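ABC transporter periplasmic substrate-binding protein (Desulfovibrio alaskensis, PDB 5MY5) binds tungstate with high selectivity in the periplasm and probably delivers it to an ABC transporter for uptake into the cell. Local coordinates at residues A[100-105]-A[248-253]; A[174-179]-A[188-193]. The protein carries 2 engineered substitutions. All coordinates share one frame; numbering follows the deposited sequence. Where two conformers were deposited one is given.

Interaction 1: residues A[100-105]-A[248-253]; sequences TQLMYN and WMASPA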
ATOM      1  N   THR A 100      -3.908   2.708 -15.186  1.00 17.21           N
ATOM      2  CA  THR A 100      -4.994   3.603 -14.784  1.00 18.78           C
ATOM      3  C   THR A 100      -4.976   3.734 -13.274  1.00 16.98           C
ATOM      4  O   THR A 100      -5.279   2.780 -12.567  1.00 15.94           O
ATOM      5  CB  THR A 100      -6.385   3.091 -15.297  1.00 19.38           C
ATOM      6  OG1 THR A 100      -6.353   3.042 -16.733  1.00 20.09           O
ATOM      7  CG2 THR A 100      -7.466   3.961 -14.913  1.00 20.67           C
ATOM      8  N   GLN A 101      -4.759   4.938 -12.803  1.00 17.60           N
ATOM      9  CA  GLN A 101      -4.777   5.177 -11.372  0.50 20.13           C
ATOM     10  C   GLN A 101      -6.189   5.174 -10.868  1.00 19.71           C
ATOM     11  O   GLN A 101      -7.106   5.708 -11.537  1.00 19.70           O
ATOM     12  CB  GLN A 101      -4.080   6.499 -11.040  0.50 21.96           C
ATOM     13  CG  GLN A 101      -2.552   6.356 -11.027  0.50 24.58           C
ATOM     14  CD  GLN A 101      -1.928   6.309 -12.411  0.50 26.46           C
ATOM     15  OE1 GLN A 101      -2.025   7.280 -13.179  0.50 30.74           O
ATOM     16  NE2 GLN A 101      -1.236   5.224 -12.722  0.50 22.08           N
ATOM     17  N   LEU A 102      -6.404   4.607  -9.714  1.00 17.64           N
ATOM     18  CA  LEU A 102      -7.771   4.300  -9.154  1.00 17.64           C
ATOM     19  C   LEU A 102      -8.010   4.838  -7.738  1.00 18.28           C
ATOM     20  O   LEU A 102      -9.024   5.534  -7.461  1.00 18.98           O
ATOM     21  CB  LEU A 102      -8.160   2.845  -9.306  1.00 17.74           C
ATOM     22  CG  LEU A 102      -8.280   2.324 -10.705  1.00 16.27           C
ATOM     23  CD1 LEU A 102      -8.416   0.799 -10.713  1.00 16.48           C
ATOM     24  CD2 LEU A 102      -9.522   2.972 -11.394  1.00 19.20           C
ATOM     25  N   MET A 103      -7.088   4.621  -6.804  1.00 16.92           N
ATOM     26  CA  MET A 103      -7.164   5.043  -5.450  1.00 17.78           C
ATOM     27  C   MET A 103      -5.808   4.917  -4.774  1.00 18.68           C
ATOM     28  O   MET A 103      -4.936   4.306  -5.334  1.00 17.88           O
ATOM     29  CB  MET A 103      -8.125   4.220  -4.633  1.00 18.34           C
ATOM     30  CG  MET A 103      -7.857   2.787  -4.466  1.00 19.82           C
ATOM     31  SD  MET A 103      -8.043   1.643  -5.839  1.00 20.94           S
ATOM     32  CE  MET A 103      -7.800   0.143  -4.971  1.00 22.56           C
ATOM     33  N   TYR A 104      -5.688   5.514  -3.616  1.00 17.30           N
ATOM     34  CA  TYR A 104      -4.496   5.233  -2.791  1.00 17.00           C
ATOM     35  C   TYR A 104      -4.862   4.904  -1.369  1.00 18.66           C
ATOM     36  O   TYR A 104      -5.832   5.481  -0.852  1.00 19.91           O
ATOM     37  CB  TYR A 104      -3.506   6.385  -2.812  1.00 17.52           C
ATOM     38  CG  TYR A 104      -4.038   7.778  -2.372  1.00 19.10           C
ATOM     39  CD1 TYR A 104      -3.889   8.206  -1.069  1.00 23.15           C
ATOM     40  CD2 TYR A 104      -4.594   8.688  -3.281  1.00 23.38           C
ATOM     41  CE1 TYR A 104      -4.315   9.444  -0.633  1.00 23.93           C
ATOM     42  CE2 TYR A 104      -4.939   9.975  -2.856  1.00 28.00           C
ATOM     43  CZ  TYR A 104      -4.824  10.307  -1.518  1.00 28.71           C
ATOM     44  OH  TYR A 104      -5.225  11.510  -1.016  1.00 30.73           O
ATOM     45  N   ASN A 105      -4.123   4.044  -0.699  1.00 17.14           N
ATOM     46  CA  ASN A 105      -4.072   4.001   0.754  1.00 18.43           C
ATOM     47  C   ASN A 105      -2.756   4.717   1.176  1.00 16.74           C
ATOM     48  O   ASN A 105      -2.174   5.433   0.371  1.00 18.19           O
ATOM     49  CB  ASN A 105      -4.307   2.615   1.356  1.00 18.80           C
ATOM     50  CG  ASN A 105      -3.357   1.541   0.818  1.00 25.04           C
ATOM     51  OD1 ASN A 105      -2.476   1.846   0.031  1.00 22.92           O
ATOM     52  ND2 ASN A 105      -3.568   0.266   1.192  1.00 24.85           N
ATOM     53  N   TRP A 248     -15.437  -0.044 -14.672  1.00 16.34           N
ATOM     54  CA  TRP A 248     -16.149  -0.114 -13.483  1.00 14.48           C
ATOM     55  C   TRP A 248     -15.487   0.555 -12.281  1.00 17.22           C
ATOM     56  O   TRP A 248     -16.123   1.350 -11.552  1.00 17.12           O
ATOM     57  CB  TRP A 248     -16.503  -1.582 -13.191  1.00 15.88           C
ATOM     58  CG  TRP A 248     -17.368  -1.778 -11.976  1.00 15.29           C
ATOM     59  CD1 TRP A 248     -18.722  -1.618 -11.923  1.00 17.10           C
ATOM     60  CD2 TRP A 248     -16.973  -2.199 -10.685  1.00 15.48           C
ATOM     61  NE1 TRP A 248     -19.168  -1.860 -10.676  1.00 17.02           N
ATOM     62  CE2 TRP A 248     -18.115  -2.260  -9.886  1.00 17.90           C
ATOM     63  CE3 TRP A 248     -15.724  -2.541 -10.094  1.00 17.49           C
ATOM     64  CZ2 TRP A 248     -18.067  -2.608  -8.546  1.00 18.82           C
ATOM     65  CZ3 TRP A 248     -15.680  -2.919  -8.816  1.00 18.21           C
ATOM     66  CH2 TRP A 248     -16.844  -2.955  -8.016  1.00 20.54           C
ATOM     67  N   MET A 249     -14.167   0.330 -12.103  1.00 17.47           N
ATOM     68  CA  MET A 249     -13.522   0.823 -10.907  1.00 17.49           C
ATOM     69  C   MET A 249     -13.384   2.335 -11.007  1.00 16.18           C
ATOM     70  O   MET A 249     -13.309   2.991  -9.943  1.00 18.94           O
ATOM     71  CB  MET A 249     -12.053   0.318 -10.810  1.00 16.32           C
ATOM     72  CG  MET A 249     -12.000  -1.123 -10.424  1.00 18.83           C
ATOM     73  SD  MET A 249     -12.369  -1.410  -8.660  1.00 19.03           S
ATOM     74  CE  MET A 249     -10.752  -0.907  -7.942  1.00 17.18           C
ATOM     75  N   ALA A 250     -13.251   2.883 -12.229  1.00 18.37           N
ATOM     76  CA  ALA A 250     -13.030   4.353 -12.408  1.00 18.73           C
ATOM     77  C   ALA A 250     -14.380   5.131 -12.416  1.00 23.80           C
ATOM     78  O   ALA A 250     -14.368   6.361 -12.441  1.00 22.27           O
ATOM     79  CB  ALA A 250     -12.311   4.635 -13.712  1.00 22.91           C
ATOM     80  N   SER A 251     -15.486   4.425 -12.397  1.00 20.20           N
ATOM     81  CA  SER A 251     -16.822   5.078 -12.493  1.00 22.23           C
ATOM     82  C   SER A 251     -17.035   5.862 -11.232  1.00 24.72           C
ATOM     83  O   SER A 251     -16.591   5.475 -10.134  1.00 21.90           O
ATOM     84  CB  SER A 251     -17.905   3.988 -12.640  1.00 21.19           C
ATOM     85  OG  SER A 251     -18.140   3.219 -11.507  1.00 19.44           O
ATOM     86  N   PRO A 252     -17.736   6.989 -11.322  1.00 21.48           N
ATOM     87  CA  PRO A 252     -18.072   7.675 -10.065  1.00 21.81           C
ATOM     88  C   PRO A 252     -18.682   6.841  -8.948  1.00 21.86           C
ATOM     89  O   PRO A 252     -18.386   7.049  -7.760  1.00 22.54           O
ATOM     90  CB  PRO A 252     -19.095   8.725 -10.549  1.00 23.66           C
ATOM     91  CG  PRO A 252     -18.653   9.022 -11.949  1.00 26.00           C
ATOM     92  CD  PRO A 252     -18.135   7.727 -12.530  1.00 22.01           C
ATOM     93  N   ALA A 253     -19.592   5.929  -9.259  1.00 20.86           N
ATOM     94  CA  ALA A 253     -20.285   5.181  -8.221  1.00 22.40           C
ATOM     95  C   ALA A 253     -19.268   4.248  -7.537  1.00 23.75           C
ATOM     96  O   ALA A 253     -19.313   4.097  -6.350  1.00 21.85           O
ATOM     97  CB  ALA A 253     -21.467   4.381  -8.781  1.00 23.10           C
TER

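Interaction 2: residues A[174-179]-A[188-193]; sequences QGMLRT and GYTMTD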
ATOM      1  N   GLN A 174      11.290  -8.294  10.765  1.00 21.17           N
ATOM      2  CA  GLN A 174       9.965  -8.924  10.994  1.00 18.38           C
ATOM      3  C   GLN A 174       8.856  -8.193  10.301  1.00 19.43           C
ATOM      4  O   GLN A 174       9.086  -7.130   9.725  1.00 18.87           O
ATOM      5  CB  GLN A 174       9.680  -9.012  12.473  1.00 20.52           C
ATOM      6  CG  GLN A 174      10.666  -9.849  13.264  1.00 21.29           C
ATOM      7  CD  GLN A 174      10.398  -9.831  14.756  1.00 22.65           C
ATOM      8  OE1 GLN A 174      10.765  -8.898  15.485  1.00 30.42           O
ATOM      9  NE2 GLN A 174       9.751 -10.907  15.259  1.00 23.87           N
ATOM     10  N   GLY A 175       7.637  -8.762  10.290  1.00 17.35           N
ATOM     11  CA  GLY A 175       6.503  -8.144   9.740  1.00 18.42           C
ATOM     12  C   GLY A 175       5.980  -6.950  10.494  1.00 15.73           C
ATOM     13  O   GLY A 175       6.524  -6.483  11.507  1.00 17.55           O
ATOM     14  N   MET A 176       4.902  -6.426   9.949  1.00 17.30           N
ATOM     15  CA  MET A 176       4.435  -5.119  10.415  1.00 15.95           C
ATOM     16  C   MET A 176       3.977  -5.132  11.854  1.00 17.39           C
ATOM     17  O   MET A 176       4.375  -4.235  12.677  1.00 18.94           O
ATOM     18  CB  MET A 176       3.375  -4.509   9.507  1.00 17.49           C
ATOM     19  CG  MET A 176       3.165  -3.047   9.664  1.00 16.32           C
ATOM     20  SD  MET A 176       4.518  -2.045   9.049  1.00 18.75           S
ATOM     21  CE  MET A 176       5.330  -1.656  10.610  1.00 20.53           C
ATOM     22  N   LEU A 177       3.124  -6.087  12.254  1.00 19.19           N
ATOM     23  CA  LEU A 177       2.665  -6.100  13.623  1.00 19.85           C
ATOM     24  C   LEU A 177       3.772  -6.293  14.629  1.00 17.38           C
ATOM     25  O   LEU A 177       3.882  -5.576  15.663  1.00 17.70           O
ATOM     26  CB  LEU A 177       1.571  -7.196  13.791  1.00 20.12           C
ATOM     27  CG  LEU A 177       0.189  -6.822  13.299  1.00 25.71           C
ATOM     28  CD1 LEU A 177      -0.694  -8.076  13.380  1.00 26.06           C
ATOM     29  CD2 LEU A 177      -0.411  -5.667  14.140  1.00 27.88           C
ATOM     30  N   ARG A 178       4.702  -7.158  14.339  1.00 17.60           N
ATOM     31  CA  ARG A 178       5.832  -7.375  15.212  1.00 17.47           C
ATOM     32  C   ARG A 178       6.674  -6.062  15.367  1.00 17.95           C
ATOM     33  O   ARG A 178       7.187  -5.754  16.447  1.00 18.23           O
ATOM     34  CB  ARG A 178       6.725  -8.459  14.725  1.00 17.18           C
ATOM     35  CG  ARG A 178       6.163  -9.894  14.893  1.00 20.04           C
ATOM     36  CD  ARG A 178       6.050 -10.285  16.367  1.00 20.81           C
ATOM     37  NE  ARG A 178       5.832 -11.725  16.433  1.00 22.21           N
ATOM     38  CZ  ARG A 178       5.730 -12.488  17.530  1.00 22.25           C
ATOM     39  NH1 ARG A 178       5.705 -11.950  18.731  1.00 25.08           N
ATOM     40  NH2 ARG A 178       5.585 -13.802  17.390  1.00 23.09           N
ATOM     41  N   THR A 179       6.831  -5.376  14.287  1.00 17.17           N
ATOM     42  CA  THR A 179       7.689  -4.188  14.272  1.00 17.68           C
ATOM     43  C   THR A 179       7.001  -3.123  15.069  1.00 18.31           C
ATOM     44  O   THR A 179       7.674  -2.373  15.807  1.00 17.27           O
ATOM     45  CB  THR A 179       7.921  -3.809  12.814  1.00 15.84           C
ATOM     46  OG1 THR A 179       8.703  -4.838  12.173  1.00 17.26           O
ATOM     47  CG2 THR A 179       8.602  -2.462  12.624  1.00 17.17           C
ATOM     48  N   GLY A 188       9.536   3.934  20.812  1.00 22.62           N
ATOM     49  CA  GLY A 188      10.101   4.336  19.561  1.00 20.41           C
ATOM     50  C   GLY A 188       9.081   4.742  18.558  1.00 18.25           C
ATOM     51  O   GLY A 188       7.864   4.618  18.828  1.00 19.99           O
ATOM     52  N   TYR A 189       9.563   5.323  17.483  1.00 16.79           N
ATOM     53  CA  TYR A 189       8.790   5.708  16.325  1.00 15.51           C
ATOM     54  C   TYR A 189       8.863   4.593  15.284  1.00 17.17           C
ATOM     55  O   TYR A 189       9.864   3.919  15.183  1.00 15.93           O
ATOM     56  CB  TYR A 189       9.323   6.987  15.754  1.00 15.79           C
ATOM     57  CG  TYR A 189       9.114   8.181  16.701  1.00 16.22           C
ATOM     58  CD1 TYR A 189       9.990   8.417  17.713  1.00 19.55           C
ATOM     59  CD2 TYR A 189       8.031   8.980  16.560  1.00 17.34           C
ATOM     60  CE1 TYR A 189       9.796   9.465  18.578  1.00 19.61           C
ATOM     61  CE2 TYR A 189       7.865  10.094  17.407  1.00 19.13           C
ATOM     62  CZ  TYR A 189       8.705  10.240  18.453  1.00 20.87           C
ATOM     63  OH  TYR A 189       8.550  11.408  19.263  1.00 23.35           O
ATOM     64  N   THR A 190       7.862   4.500  14.409  1.00 14.70           N
ATOM     65  CA  THR A 190       7.956   3.521  13.291  1.00 15.44           C
ATOM     66  C   THR A 190       7.005   4.026  12.186  1.00 14.71           C
ATOM     67  O   THR A 190       5.993   4.700  12.438  1.00 18.45           O
ATOM     68  CB  THR A 190       7.685   2.098  13.747  1.00 17.82           C
ATOM     69  OG1 THR A 190       8.057   1.206  12.674  1.00 17.49           O
ATOM     70  CG2 THR A 190       6.269   1.833  14.058  1.00 17.78           C
ATOM     71  N   MET A 191       7.295   3.640  10.953  1.00 14.24           N
ATOM     72  CA  MET A 191       6.397   3.864   9.817  1.00 14.88           C
ATOM     73  C   MET A 191       5.608   2.548   9.608  1.00 16.04           C
ATOM     74  O   MET A 191       6.208   1.444   9.537  1.00 16.64           O
ATOM     75  CB  MET A 191       7.146   4.257   8.549  1.00 15.68           C
ATOM     76  CG  MET A 191       6.257   4.644   7.399  1.00 17.30           C
ATOM     77  SD  MET A 191       6.913   4.331   5.766  1.00 18.38           S
ATOM     78  CE  MET A 191       6.698   2.551   5.704  1.00 17.93           C
ATOM     79  N   THR A 192       4.282   2.722   9.451  1.00 14.36           N
ATOM     80  CA  THR A 192       3.353   1.585   9.190  1.00 16.59           C
ATOM     81  C   THR A 192       2.369   1.918   8.170  1.00 15.29           C
ATOM     82  O   THR A 192       2.076   3.063   7.932  1.00 16.74           O
ATOM     83  CB  THR A 192       2.657   1.168  10.473  1.00 15.60           C
ATOM     84  OG1 THR A 192       1.818   0.011  10.263  1.00 16.97           O
ATOM     85  CG2 THR A 192       1.866   2.239  11.078  1.00 16.47           C
ATOM     86  N   ASP A 193       1.860   0.878   7.455  1.00 15.59           N
ATOM     87  CA  ASP A 193       0.653   1.167   6.646  1.00 16.14           C
ATOM     88  C   ASP A 193      -0.481   1.479   7.704  1.00 15.67           C
ATOM     89  O   ASP A 193      -0.486   0.922   8.767  1.00 15.30           O
ATOM     90  CB  ASP A 193       0.265  -0.054   5.768  1.00 18.28           C
ATOM     91  CG  ASP A 193       0.042  -1.257   6.599  1.00 18.54           C
ATOM     92  OD1 ASP A 193       0.928  -1.832   7.287  1.00 20.20           O
ATOM     93  OD2 ASP A 193      -1.136  -1.659   6.629  1.00 22.03           O
TER

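Interaction 1: residues A[100-105]-A[248-253]
Leu-102 sets its forked end astride the base of the Met-249 side chain. Both methyls lie 3.7 Å from Met-249 CB, CD1 and CD2 alike, and the two side chains cross at about a right angle. Leu-102 already points at the helix, and with CG beside the backbone N (chi1 -63°) the fork continues in that direction. Met-249 then folds back: bends at chi2 (-75°) and chi3 (-78°) return its CE to 4.0 Å from Leu-102 CD1, so that one methyl of the leucine is touched by both the root and the tip of the methionine. The other methyl also meets the backbone, Leu-102 CD2 lying 3.8 Å from Ala-250 N. Ala-250 adds its own methyl at this border, with its CB 4.0 Å from Leu-102 CD2; a small side chain suits a position where the two backbones come this close. Met-103 joins more loosely, its SD 4.3 Å from Met-249 CE. That two consecutive strand residues both reach Met-249 is consistent with a classic beta bulge, since Leu-102 and Met-103 both hydrogen-bond to the backbone of Tyr-224 and Leu-102 has a helix-like psi. In the two-lobed periplasmic binding protein fold this packing lays the end of helix 239-250 against one end of the long strand 100-112. Leu-45 of helix 41-53 also covers Met-249, where a flexible, unbranched side chain can fill the angle between helices and sheet. Polar bonds flank the apolar contact: Gln-255 NE2 hydrogen-bonds to both Leu-102 O and Met-249 O. Beyond Ala-250 the chain turns sharply, and Ser-251, N-cap of helix 252-260, also donates through OG to Trp-248 O (2.8 Å), which accepts from Ser-251 N as well.

Interaction 2: residues A[174-179]-A[188-193]
Met-176, in the first turn of helix 176-186, lies over the backbone and polar tips of strand 189-193. Its CG, placed anti to the backbone N (chi1 -162°), reaches Thr-192 OG1 at 3.4 Å and Asp-193 OD1 at 3.5 Å. The chain then bends twice, crossing Thr-192 at about a right angle, and its CE ends 3.4 Å from Met-191 O. A long, pliable thioether suits this uneven surface. The two side-chain oxygens near CG have polar partners of their own: Thr-192 OG1 donates to Asp-193 O, and Asp-193 OD1 is bonded to Thr-196 OG1 in helix 194-203, which Asp-193 N-caps. One helical turn on, Thr-179 turns its methyl to the sheet, CG2 lying 3.7 Å from Thr-190 OG1. Its hydroxyl faces back to its own helix, where Thr-179 OG1 donates to Gly-175 O from above the carbonyl plane (2.8 Å). Thr-190 OG1, in turn, is satisfied by Val-139 O on the adjoining strand. Helix 176-186 forms the connection of a beta-alpha-beta crossover between the parallel strands 169-171 and 189-193, with strand 138-140 between them in the sheet; Met-176 and Thr-179 pack it on the second strand.

Interaction 1 and interaction 2 lie on opposite sides of the chain's centre, their own centres 28 Å apart and their nearest atoms about 6 Å apart without touching. Strand 100-112 connects them: its start packs on helix 239-250 in interaction 1, while Val-108 and Ile-110 further along form antiparallel backbone hydrogen bonds with Thr-192 and Thr-190 of strand 189-193 in interaction 2. Along the chain, interaction 2 is nested within the loop closed by interaction 1. Their separation is consistent with the two contacts belonging to different lobes, linked by a long shared strand. In relatives, the oxyanion binds in the cleft between such lobes; no tungstate is present in this structure.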